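PDB 3VIU: phosphoribosylformylglycinamidine synthase 2 from Thermus thermophilus, which belongs to the AIR synthase-related family, joining two copies of its paired N- and C-terminal domains in one chain, with ADP and magnesium bound in the model. Local coordinates for residues L32-M37 / T357-E362; L251-G256 / E317-E322; G370-D373 / L379-T382. All blocks are in the same frame, centred on the assembly; numbering follows the deposited sequence.

Interaction 1 of 3, residues L32-M37 / T357-E362; sequences LLFKVM and TEALAE
M37 and F34 of helix 28-37 close around L360 of the short helix 357-361; the axes of segments 32-37 and 357-361 run at 45° to each other. M37, modelled as selenomethionine, can be followed atom by atom. Its CB lies 3.7 Å from L360 O. The next atom, M37 CG, meets the branch point of the leucine, 3.8 Å from L360 CG, and the two side chains run roughly at right angles there. Bends at chi2 (-62°) and chi3 carry the selenium and methyl end on beside the partner helix, so that M37 CE also comes to 3.8 Å from the L360 O that CB approaches. The chain is thus curled about one carbonyl of its partner, while neighbouring helix 264-275 supplies S267 and S270 against it.

L360 sends its other contact to F34. Its CD1 sits over one face of the ring, 3.6 Å from the F34 centroid and 13° off the normal, a well-centred CH-pi contact. A359 works at the margin of the same ring: its O lies near the ring plane, 3.3 Å from F34 CE2, and its CB touches F34 CZ. W38 ties this corner together, meeting F34 edge-to-face and donating NE1 to A359 O.

The polar link between the segments is a water that donates to M37 O at 2.9 Å and to L360 O at 3.2 Å. Helix 28-37 belongs to the N-terminal linker region of the family, and the M37 side chain is about 8 Å from the bound ADP. The chemistry implies a joint made by apolar fit, in which a leucine is held between an aromatic face and the bent chain of M37, and carbonyls near two helix ends are served by shared water.

Interaction 2 of 3, residues L251-G256 / E317-E322; sequences LDLVEG and EKALEE
L253 and A319 make the tighter of two apolar contacts between the edge of a sheet and the helix lying on it. The leucine fork straddles the small alanine methyl, with L253 CD2 at 3.6 Å and L253 CD1 at 3.9 Å from A319 CB. L253 CG stands beside its own backbone N (chi1 -56°), which directs the fork at the helix surface. The second apolar contact is a crossing at about a right angle, where V254 CG1 meets L320 CD1 at 4.0 Å; L320 continues onto L310 and P312 of strand 307-312.

Backbone interactions set up the approach. A Schellman motif with D252 at positive phi ends helix 235-250, and the chain then enters strand 254-259, hydrogen-bonded through L253 to K313 and through E255 and G256 to V311.

Two salt bridges lie beside the contact: D252 with K313, and E317 with R195.

Helix 317-326 links strand 307-312 to strand 331-338, parallel to each other with strand 196-201 between them. Such a split beta-alpha-beta crossover, its helix packed on one face of a mixed sheet, belongs to the alpha+beta architecture of the AIR synthase-related C-terminal domain.

Interaction 3 of 3, residues G370-D373 / L379-T382; sequences GRED and LRET
E372 and R380 reach each other through long, largely straight side chains. In both residues CG lies opposite the backbone N and close to the carbonyl carbon, which launches each chain toward the other segment. E372 stays extended beyond CG, whereas R380 is straight as far as CD and then bends at chi3 (68°), a turn that presents the end of its guanidinium to the carboxylate.

The result is a bidentate, end-on salt bridge. R380 NH2 donates to E372 OE1 at 2.8 Å, almost linearly at 173°, and R380 NH1 donates to E372 OE2, also at 2.8 Å and slightly less straight. Both oxygens are met on their syn sides. From the arginine's side the acceptors lie close to the guanidinium plane; from the glutamate's side the nitrogens both stand to one side of the carboxylate plane, and the two flat groups are inclined by 22°. Two near-parallel links of this kind should restrain rotation of the guanidinium.

R380 NH1 has a second acceptor in L456 O, and H457 and H590 touch the arginine, while H499 of helix 495-515 packs on E372. The pair therefore joins this linking region to its neighbours in the fold. It also spans the short helix 374-380: E372 precedes D373, the N-cap, whose OD2 accepts from E375 N and whose OD1 pairs with R534, and R380 lies in its C-terminal part.

Both partners remain partly exposed, so solvent probably screens some of their attraction. E381 OE1, a like charge, is 6.7 Å from E372 OE1, and its own salt bridge to R377 may soften that effect. What the chemistry implies is a directional clamp, specified by matched hydrogen-bond geometry as well as by opposite charge.

In the fold
Interaction 2 is nested inside the loop of chain closed by interaction 1, and interaction 3 follows in series. Interactions 1 and 2 have centres about 29 Å apart and both relate to the seven-stranded sheet of the first C-terminal-type domain: helix 317-326 packs on it, and helix 357-361 directly follows its edge strand 350-356, opposite edge strand 254-259. Helices 357-361 and 374-380 are consecutive, yet interactions 1 and 3 are centred about 37 Å apart. Interactions 2 and 3, about 56 Å apart, lie on opposite sides of the chain's centre. The series thus passes from the N-terminal linker and the first domain pair to the connection leading into the second.

Interaction 1 of 3, residues L32-M37 / T357-E362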
ATOM      1  N   LEU A  32      11.932  25.244  15.733  1.00 26.40           N
ATOM      2  CA  LEU A  32      11.692  23.815  15.869  1.00 24.74           C
ATOM      3  C   LEU A  32      10.476  23.375  15.052  1.00 24.71           C
ATOM      4  O   LEU A  32      10.451  22.266  14.521  1.00 24.58           O
ATOM      5  CB  LEU A  32      11.525  23.454  17.353  1.00 23.29           C
ATOM      6  CG  LEU A  32      12.766  22.910  18.088  1.00 23.62           C
ATOM      7  CD1 LEU A  32      14.032  23.524  17.537  1.00 23.94           C
ATOM      8  CD2 LEU A  32      12.649  23.193  19.579  1.00 21.27           C
ATOM      9  N   LEU A  33       9.476  24.246  14.939  1.00 24.09           N
ATOM     10  CA  LEU A  33       8.285  23.921  14.164  1.00 24.41           C
ATOM     11  C   LEU A  33       8.643  23.756  12.680  1.00 25.70           C
ATOM     12  O   LEU A  33       8.207  22.802  12.021  1.00 25.79           O
ATOM     13  CB  LEU A  33       7.221  25.017  14.326  1.00 23.64           C
ATOM     14  CG  LEU A  33       6.626  25.264  15.725  1.00 25.07           C
ATOM     15  CD1 LEU A  33       5.563  26.352  15.640  1.00 24.12           C
ATOM     16  CD2 LEU A  33       6.018  23.984  16.282  1.00 20.16           C
ATOM     17  N   PHE A  34       9.435  24.686  12.153  1.00 25.04           N
ATOM     18  CA  PHE A  34       9.835  24.615  10.756  1.00 27.24           C
ATOM     19  C   PHE A  34      10.712  23.403  10.466  1.00 28.56           C
ATOM     20  O   PHE A  34      10.520  22.721   9.461  1.00 28.31           O
ATOM     21  CB  PHE A  34      10.568  25.887  10.335  1.00 25.01           C
ATOM     22  CG  PHE A  34       9.652  27.017   9.974  1.00 25.87           C
ATOM     23  CD1 PHE A  34       9.353  28.015  10.896  1.00 27.06           C
ATOM     24  CD2 PHE A  34       9.062  27.070   8.716  1.00 23.46           C
ATOM     25  CE1 PHE A  34       8.478  29.053  10.564  1.00 25.68           C
ATOM     26  CE2 PHE A  34       8.190  28.096   8.379  1.00 23.82           C
ATOM     27  CZ  PHE A  34       7.897  29.090   9.303  1.00 24.18           C
ATOM     28  N   LYS A  35      11.671  23.135  11.344  1.00 30.77           N
ATOM     29  CA  LYS A  35      12.556  21.998  11.150  1.00 32.50           C
ATOM     30  C   LYS A  35      11.734  20.753  10.833  1.00 32.32           C
ATOM     31  O   LYS A  35      12.083  19.982   9.940  1.00 33.79           O
ATOM     32  CB  LYS A  35      13.409  21.749  12.400  1.00 34.34           C
ATOM     33  CG  LYS A  35      14.374  20.569  12.250  1.00 40.40           C
ATOM     34  CD  LYS A  35      15.075  20.201  13.558  1.00 45.00           C
ATOM     35  CE  LYS A  35      14.088  19.664  14.597  1.00 48.75           C
ATOM     36  NZ  LYS A  35      14.766  19.151  15.831  1.00 50.06           N
ATOM     37  N   VAL A  36      10.627  20.572  11.548  1.00 32.03           N
ATOM     38  CA  VAL A  36       9.773  19.406  11.350  1.00 31.77           C
ATOM     39  C   VAL A  36       8.774  19.534  10.196  1.00 32.14           C
ATOM     40  O   VAL A  36       8.580  18.586   9.434  1.00 32.67           O
ATOM     41  CB  VAL A  36       9.005  19.059  12.655  1.00 31.64           C
ATOM     42  CG1 VAL A  36       8.142  17.815  12.449  1.00 29.65           C
ATOM     43  CG2 VAL A  36       9.999  18.825  13.790  1.00 30.43           C
HETATM   44  N   MSE A  37       8.142  20.695  10.058  1.00 32.11           N
HETATM   45  CA  MSE A  37       7.169  20.885   8.984  1.00 32.70           C
HETATM   46  C   MSE A  37       7.806  20.984   7.601  1.00 30.93           C
HETATM   47  O   MSE A  37       7.154  20.721   6.593  1.00 31.37           O
HETATM   48  CB  MSE A  37       6.317  22.128   9.249  1.00 36.08           C
HETATM   49  CG  MSE A  37       5.330  21.961  10.395  1.00 41.81           C
HETATM   50 SE   MSE A  37       4.006  20.549  10.081  1.00 53.14          SE
HETATM   51  CE  MSE A  37       2.786  21.524   8.923  1.00 46.06           C
ATOM     52  N   THR A 357       0.256  30.405   8.475  1.00 27.28           N
ATOM     53  CA  THR A 357      -0.090  29.047   8.072  1.00 27.63           C
ATOM     54  C   THR A 357       0.606  28.664   6.766  1.00 29.66           C
ATOM     55  O   THR A 357       1.229  27.606   6.677  1.00 30.03           O
ATOM     56  CB  THR A 357      -1.614  28.893   7.890  1.00 26.14           C
ATOM     57  OG1 THR A 357      -2.071  29.817   6.896  1.00 28.19           O
ATOM     58  CG2 THR A 357      -2.336  29.173   9.196  1.00 24.22           C
ATOM     59  N   GLU A 358       0.508  29.528   5.760  1.00 31.16           N
ATOM     60  CA  GLU A 358       1.140  29.260   4.468  1.00 32.61           C
ATOM     61  C   GLU A 358       2.628  28.954   4.606  1.00 31.71           C
ATOM     62  O   GLU A 358       3.151  28.049   3.957  1.00 30.35           O
ATOM     63  CB  GLU A 358       0.983  30.453   3.527  1.00 34.64           C
ATOM     64  CG  GLU A 358       1.556  30.182   2.147  1.00 39.23           C
ATOM     65  CD  GLU A 358       1.735  31.434   1.321  1.00 41.43           C
ATOM     66  OE1 GLU A 358       2.619  32.249   1.662  1.00 43.32           O
ATOM     67  OE2 GLU A 358       0.991  31.602   0.334  1.00 42.55           O
ATOM     68  N   ALA A 359       3.306  29.723   5.450  1.00 30.94           N
ATOM     69  CA  ALA A 359       4.735  29.547   5.661  1.00 31.41           C
ATOM     70  C   ALA A 359       5.057  28.150   6.168  1.00 31.45           C
ATOM     71  O   ALA A 359       6.110  27.585   5.854  1.00 31.21           O
ATOM     72  CB  ALA A 359       5.247  30.591   6.657  1.00 31.24           C
ATOM     73  N   LEU A 360       4.133  27.591   6.943  1.00 30.12           N
ATOM     74  CA  LEU A 360       4.319  26.273   7.526  1.00 29.39           C
ATOM     75  C   LEU A 360       3.894  25.100   6.636  1.00 28.91           C
ATOM     76  O   LEU A 360       4.501  24.034   6.689  1.00 29.70           O
ATOM     77  CB  LEU A 360       3.572  26.216   8.862  1.00 28.20           C
ATOM     78  CG  LEU A 360       4.320  25.632  10.059  1.00 28.87           C
ATOM     79  CD1 LEU A 360       5.767  26.122  10.099  1.00 27.97           C
ATOM     80  CD2 LEU A 360       3.591  26.032  11.318  1.00 27.62           C
ATOM     81  N   ALA A 361       2.870  25.302   5.812  1.00 28.64           N
ATOM     82  CA  ALA A 361       2.354  24.242   4.951  1.00 29.03           C
ATOM     83  C   ALA A 361       2.898  24.215   3.527  1.00 30.04           C
ATOM     84  O   ALA A 361       2.841  23.179   2.859  1.00 30.68           O
ATOM     85  CB  ALA A 361       0.829  24.313   4.909  1.00 27.80           C
ATOM     86  N   GLU A 362       3.411  25.343   3.052  1.00 31.23           N
ATOM     87  CA  GLU A 362       3.933  25.408   1.692  1.00 32.47           C
ATOM     88  C   GLU A 362       5.432  25.647   1.647  1.00 31.86           C
ATOM     89  O   GLU A 362       5.886  26.758   1.372  1.00 32.07           O
ATOM     90  CB  GLU A 362       3.208  26.498   0.905  1.00 34.32           C
ATOM     91  CG  GLU A 362       1.728  26.203   0.686  1.00 40.49           C
ATOM     92  CD  GLU A 362       1.031  27.261  -0.158  1.00 44.02           C
ATOM     93  OE1 GLU A 362       1.484  27.507  -1.301  1.00 46.69           O
ATOM     94  OE2 GLU A 362       0.029  27.845   0.319  1.00 44.28           O
TER
HETATM   95  O   HOH W   1       4.621  21.264   5.191  1.00 28.57           O

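Interaction 2 of 3, residues L251-G256 / E317-E322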
ATOM      1  N   LEU A 251     -23.207  10.748  12.824  1.00 29.80           N
ATOM      2  CA  LEU A 251     -24.293  11.555  13.360  1.00 29.48           C
ATOM      3  C   LEU A 251     -24.208  12.957  12.783  1.00 31.18           C
ATOM      4  O   LEU A 251     -24.989  13.832  13.147  1.00 32.42           O
ATOM      5  CB  LEU A 251     -24.224  11.631  14.880  1.00 27.85           C
ATOM      6  CG  LEU A 251     -24.494  10.313  15.607  1.00 30.18           C
ATOM      7  CD1 LEU A 251     -24.563  10.560  17.106  1.00 28.19           C
ATOM      8  CD2 LEU A 251     -25.797   9.706  15.101  1.00 29.51           C
ATOM      9  N   ASP A 252     -23.250  13.165  11.886  1.00 32.27           N
ATOM     10  CA  ASP A 252     -23.068  14.463  11.246  1.00 33.78           C
ATOM     11  C   ASP A 252     -22.897  15.568  12.287  1.00 33.16           C
ATOM     12  O   ASP A 252     -23.562  16.609  12.226  1.00 33.65           O
ATOM     13  CB  ASP A 252     -24.273  14.774  10.356  1.00 36.02           C
ATOM     14  CG  ASP A 252     -24.092  16.042   9.551  1.00 38.74           C
ATOM     15  OD1 ASP A 252     -23.232  16.053   8.643  1.00 39.02           O
ATOM     16  OD2 ASP A 252     -24.810  17.029   9.833  1.00 41.31           O
ATOM     17  N   LEU A 253     -21.998  15.340  13.238  1.00 31.70           N
ATOM     18  CA  LEU A 253     -21.748  16.311  14.294  1.00 30.30           C
ATOM     19  C   LEU A 253     -20.484  17.132  14.047  1.00 29.56           C
ATOM     20  O   LEU A 253     -20.224  18.118  14.744  1.00 28.90           O
ATOM     21  CB  LEU A 253     -21.626  15.587  15.630  1.00 28.94           C
ATOM     22  CG  LEU A 253     -22.834  14.729  15.997  1.00 28.54           C
ATOM     23  CD1 LEU A 253     -22.549  13.953  17.273  1.00 28.59           C
ATOM     24  CD2 LEU A 253     -24.052  15.622  16.163  1.00 27.14           C
ATOM     25  N   VAL A 254     -19.708  16.737  13.046  1.00 27.03           N
ATOM     26  CA  VAL A 254     -18.460  17.427  12.757  1.00 26.33           C
ATOM     27  C   VAL A 254     -18.331  17.927  11.326  1.00 26.80           C
ATOM     28  O   VAL A 254     -18.920  17.370  10.403  1.00 28.30           O
ATOM     29  CB  VAL A 254     -17.265  16.505  13.068  1.00 24.91           C
ATOM     30  CG1 VAL A 254     -17.288  16.110  14.541  1.00 22.55           C
ATOM     31  CG2 VAL A 254     -17.330  15.259  12.196  1.00 22.62           C
ATOM     32  N   GLU A 255     -17.546  18.982  11.152  1.00 26.29           N
ATOM     33  CA  GLU A 255     -17.315  19.554   9.833  1.00 27.24           C
ATOM     34  C   GLU A 255     -15.876  19.283   9.408  1.00 26.26           C
ATOM     35  O   GLU A 255     -15.494  19.522   8.263  1.00 25.92           O
ATOM     36  CB  GLU A 255     -17.584  21.064   9.850  1.00 28.32           C
ATOM     37  CG  GLU A 255     -16.900  21.812  10.979  1.00 30.08           C
ATOM     38  CD  GLU A 255     -17.166  23.304  10.929  1.00 31.86           C
ATOM     39  OE1 GLU A 255     -18.349  23.700  10.887  1.00 31.32           O
ATOM     40  OE2 GLU A 255     -16.192  24.083  10.932  1.00 31.97           O
ATOM     41  N   GLY A 256     -15.085  18.772  10.342  1.00 26.07           N
ATOM     42  CA  GLY A 256     -13.699  18.465  10.051  1.00 24.89           C
ATOM     43  C   GLY A 256     -13.087  17.566  11.109  1.00 24.71           C
ATOM     44  O   GLY A 256     -13.350  17.730  12.305  1.00 24.99           O
ATOM     45  N   GLU A 317     -21.649  21.041  19.729  1.00 27.13           N
ATOM     46  CA  GLU A 317     -20.539  20.790  20.641  1.00 26.58           C
ATOM     47  C   GLU A 317     -20.953  19.761  21.678  1.00 26.95           C
ATOM     48  O   GLU A 317     -20.293  18.738  21.846  1.00 27.13           O
ATOM     49  CB  GLU A 317     -20.105  22.063  21.366  1.00 25.43           C
ATOM     50  CG  GLU A 317     -19.697  23.205  20.470  1.00 25.76           C
ATOM     51  CD  GLU A 317     -20.879  23.838  19.769  1.00 28.76           C
ATOM     52  OE1 GLU A 317     -22.025  23.678  20.251  1.00 29.07           O
ATOM     53  OE2 GLU A 317     -20.665  24.511  18.740  1.00 30.75           O
ATOM     54  N   LYS A 318     -22.048  20.035  22.375  1.00 27.41           N
ATOM     55  CA  LYS A 318     -22.522  19.116  23.397  1.00 29.28           C
ATOM     56  C   LYS A 318     -22.670  17.706  22.845  1.00 28.06           C
ATOM     57  O   LYS A 318     -22.174  16.748  23.438  1.00 27.63           O
ATOM     58  CB  LYS A 318     -23.855  19.599  23.973  1.00 31.86           C
ATOM     59  CG  LYS A 318     -23.712  20.229  25.340  1.00 36.54           C
ATOM     60  CD  LYS A 318     -23.117  19.234  26.344  1.00 41.34           C
ATOM     61  CE  LYS A 318     -24.053  18.045  26.592  1.00 41.94           C
ATOM     62  NZ  LYS A 318     -23.505  17.062  27.575  1.00 41.32           N
ATOM     63  N   ALA A 319     -23.344  17.589  21.704  1.00 27.48           N
ATOM     64  CA  ALA A 319     -23.561  16.297  21.061  1.00 26.02           C
ATOM     65  C   ALA A 319     -22.243  15.545  20.903  1.00 25.60           C
ATOM     66  O   ALA A 319     -22.156  14.356  21.219  1.00 24.53           O
ATOM     67  CB  ALA A 319     -24.217  16.499  19.696  1.00 23.29           C
ATOM     68  N   LEU A 320     -21.223  16.247  20.416  1.00 25.63           N
ATOM     69  CA  LEU A 320     -19.908  15.654  20.209  1.00 25.68           C
ATOM     70  C   LEU A 320     -19.368  15.106  21.520  1.00 25.78           C
ATOM     71  O   LEU A 320     -18.836  13.997  21.570  1.00 26.68           O
ATOM     72  CB  LEU A 320     -18.924  16.692  19.640  1.00 22.80           C
ATOM     73  CG  LEU A 320     -17.470  16.240  19.420  1.00 20.98           C
ATOM     74  CD1 LEU A 320     -17.439  15.098  18.418  1.00 18.34           C
ATOM     75  CD2 LEU A 320     -16.618  17.404  18.926  1.00 18.90           C
ATOM     76  N   GLU A 321     -19.516  15.880  22.587  1.00 25.99           N
ATOM     77  CA  GLU A 321     -19.018  15.454  23.891  1.00 26.98           C
ATOM     78  C   GLU A 321     -19.727  14.185  24.344  1.00 25.25           C
ATOM     79  O   GLU A 321     -19.095  13.246  24.835  1.00 23.43           O
ATOM     80  CB  GLU A 321     -19.220  16.572  24.918  1.00 28.14           C
ATOM     81  CG  GLU A 321     -18.839  17.944  24.382  1.00 33.62           C
ATOM     82  CD  GLU A 321     -18.929  19.048  25.418  1.00 36.47           C
ATOM     83  OE1 GLU A 321     -19.864  19.016  26.250  1.00 38.81           O
ATOM     84  OE2 GLU A 321     -18.068  19.957  25.384  1.00 36.98           O
ATOM     85  N   GLU A 322     -21.040  14.160  24.159  1.00 25.26           N
ATOM     86  CA  GLU A 322     -21.844  13.012  24.553  1.00 26.70           C
ATOM     87  C   GLU A 322     -21.452  11.771  23.767  1.00 25.74           C
ATOM     88  O   GLU A 322     -21.369  10.674  24.329  1.00 24.78           O
ATOM     89  CB  GLU A 322     -23.333  13.339  24.392  1.00 27.66           C
ATOM     90  CG  GLU A 322     -23.770  14.441  25.366  1.00 32.74           C
ATOM     91  CD  GLU A 322     -25.233  14.821  25.253  1.00 33.95           C
ATOM     92  OE1 GLU A 322     -25.660  15.729  25.998  1.00 34.92           O
ATOM     93  OE2 GLU A 322     -25.952  14.217  24.426  1.00 35.63           O
TER

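Interaction 3 of 3, residues G370-D373 / L379-T382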
ATOM      1  N   GLY A 370      18.470  14.113 -12.958  1.00 28.28           N
ATOM      2  CA  GLY A 370      18.742  12.719 -12.707  1.00 24.05           C
ATOM      3  C   GLY A 370      19.649  12.142 -13.771  1.00 22.15           C
ATOM      4  O   GLY A 370      19.732  12.654 -14.888  1.00 17.84           O
ATOM      5  N   ARG A 371      20.354  11.084 -13.398  1.00 22.72           N
ATOM      6  CA  ARG A 371      21.243  10.374 -14.302  1.00 23.81           C
ATOM      7  C   ARG A 371      21.296   8.952 -13.785  1.00 24.13           C
ATOM      8  O   ARG A 371      21.589   8.716 -12.607  1.00 24.17           O
ATOM      9  CB  ARG A 371      22.658  10.967 -14.308  1.00 25.24           C
ATOM     10  CG  ARG A 371      23.514  10.392 -15.426  1.00 27.74           C
ATOM     11  CD  ARG A 371      24.907  10.994 -15.487  1.00 30.96           C
ATOM     12  NE  ARG A 371      25.860  10.246 -14.678  1.00 35.87           N
ATOM     13  CZ  ARG A 371      26.392  10.696 -13.548  1.00 40.28           C
ATOM     14  NH1 ARG A 371      26.059  11.902 -13.095  1.00 41.41           N
ATOM     15  NH2 ARG A 371      27.256   9.940 -12.875  1.00 40.11           N
ATOM     16  N   GLU A 372      21.008   8.003 -14.662  1.00 23.06           N
ATOM     17  CA  GLU A 372      21.011   6.609 -14.260  1.00 23.30           C
ATOM     18  C   GLU A 372      22.363   6.071 -13.792  1.00 21.77           C
ATOM     19  O   GLU A 372      23.410   6.364 -14.373  1.00 20.80           O
ATOM     20  CB  GLU A 372      20.479   5.732 -15.396  1.00 22.95           C
ATOM     21  CG  GLU A 372      20.481   4.264 -15.047  1.00 23.71           C
ATOM     22  CD  GLU A 372      19.639   3.437 -15.987  1.00 25.62           C
ATOM     23  OE1 GLU A 372      19.857   3.520 -17.218  1.00 22.87           O
ATOM     24  OE2 GLU A 372      18.760   2.703 -15.483  1.00 25.79           O
ATOM     25  N   ASP A 373      22.313   5.283 -12.723  1.00 20.68           N
ATOM     26  CA  ASP A 373      23.484   4.634 -12.148  1.00 20.08           C
ATOM     27  C   ASP A 373      24.027   3.704 -13.252  1.00 21.26           C
ATOM     28  O   ASP A 373      23.349   2.764 -13.682  1.00 18.90           O
ATOM     29  CB  ASP A 373      23.037   3.847 -10.908  1.00 19.39           C
ATOM     30  CG  ASP A 373      24.162   3.080 -10.243  1.00 20.73           C
ATOM     31  OD1 ASP A 373      23.936   2.603  -9.116  1.00 23.40           O
ATOM     32  OD2 ASP A 373      25.254   2.939 -10.829  1.00 23.05           O
ATOM     33  N   LEU A 379      24.049  -3.952 -15.635  1.00 18.34           N
ATOM     34  CA  LEU A 379      23.346  -5.177 -15.279  1.00 16.03           C
ATOM     35  C   LEU A 379      22.178  -5.448 -16.224  1.00 14.32           C
ATOM     36  O   LEU A 379      22.032  -6.558 -16.727  1.00 14.60           O
ATOM     37  CB  LEU A 379      22.851  -5.110 -13.827  1.00 14.01           C
ATOM     38  CG  LEU A 379      23.953  -5.250 -12.771  1.00 14.13           C
ATOM     39  CD1 LEU A 379      23.396  -5.026 -11.369  1.00 10.36           C
ATOM     40  CD2 LEU A 379      24.574  -6.642 -12.906  1.00 12.45           C
ATOM     41  N   ARG A 380      21.359  -4.426 -16.473  1.00 12.44           N
ATOM     42  CA  ARG A 380      20.203  -4.561 -17.358  1.00 13.39           C
ATOM     43  C   ARG A 380      20.570  -4.989 -18.782  1.00 15.31           C
ATOM     44  O   ARG A 380      19.860  -5.782 -19.393  1.00 15.77           O
ATOM     45  CB  ARG A 380      19.418  -3.243 -17.407  1.00 14.07           C
ATOM     46  CG  ARG A 380      18.201  -3.270 -18.329  1.00 14.45           C
ATOM     47  CD  ARG A 380      17.387  -1.975 -18.252  1.00 13.24           C
ATOM     48  NE  ARG A 380      18.085  -0.817 -18.799  1.00 11.61           N
ATOM     49  CZ  ARG A 380      18.505   0.215 -18.072  1.00 13.19           C
ATOM     50  NH1 ARG A 380      18.302   0.233 -16.761  1.00 15.02           N
ATOM     51  NH2 ARG A 380      19.120   1.234 -18.651  1.00 10.57           N
ATOM     52  N   GLU A 381      21.674  -4.455 -19.301  1.00 16.50           N
ATOM     53  CA  GLU A 381      22.124  -4.776 -20.647  1.00 17.49           C
ATOM     54  C   GLU A 381      22.954  -6.064 -20.719  1.00 18.10           C
ATOM     55  O   GLU A 381      23.381  -6.473 -21.796  1.00 17.49           O
ATOM     56  CB  GLU A 381      22.929  -3.603 -21.221  1.00 18.28           C
ATOM     57  CG  GLU A 381      22.134  -2.301 -21.334  1.00 20.14           C
ATOM     58  CD  GLU A 381      22.907  -1.181 -22.023  1.00 20.51           C
ATOM     59  OE1 GLU A 381      22.312  -0.106 -22.254  1.00 19.84           O
ATOM     60  OE2 GLU A 381      24.103  -1.368 -22.332  1.00 20.38           O
ATOM     61  N   THR A 382      23.197  -6.707 -19.583  1.00 18.37           N
ATOM     62  CA  THR A 382      23.958  -7.950 -19.620  1.00 20.47           C
ATOM     63  C   THR A 382      23.105  -9.008 -20.321  1.00 20.98           C
ATOM     64  O   THR A 382      21.967  -9.256 -19.934  1.00 21.06           O
ATOM     65  CB  THR A 382      24.301  -8.461 -18.215  1.00 19.13           C
ATOM     66  OG1 THR A 382      25.019  -7.451 -17.505  1.00 22.53           O
ATOM     67  CG2 THR A 382      25.170  -9.712 -18.306  1.00 18.49           C
TER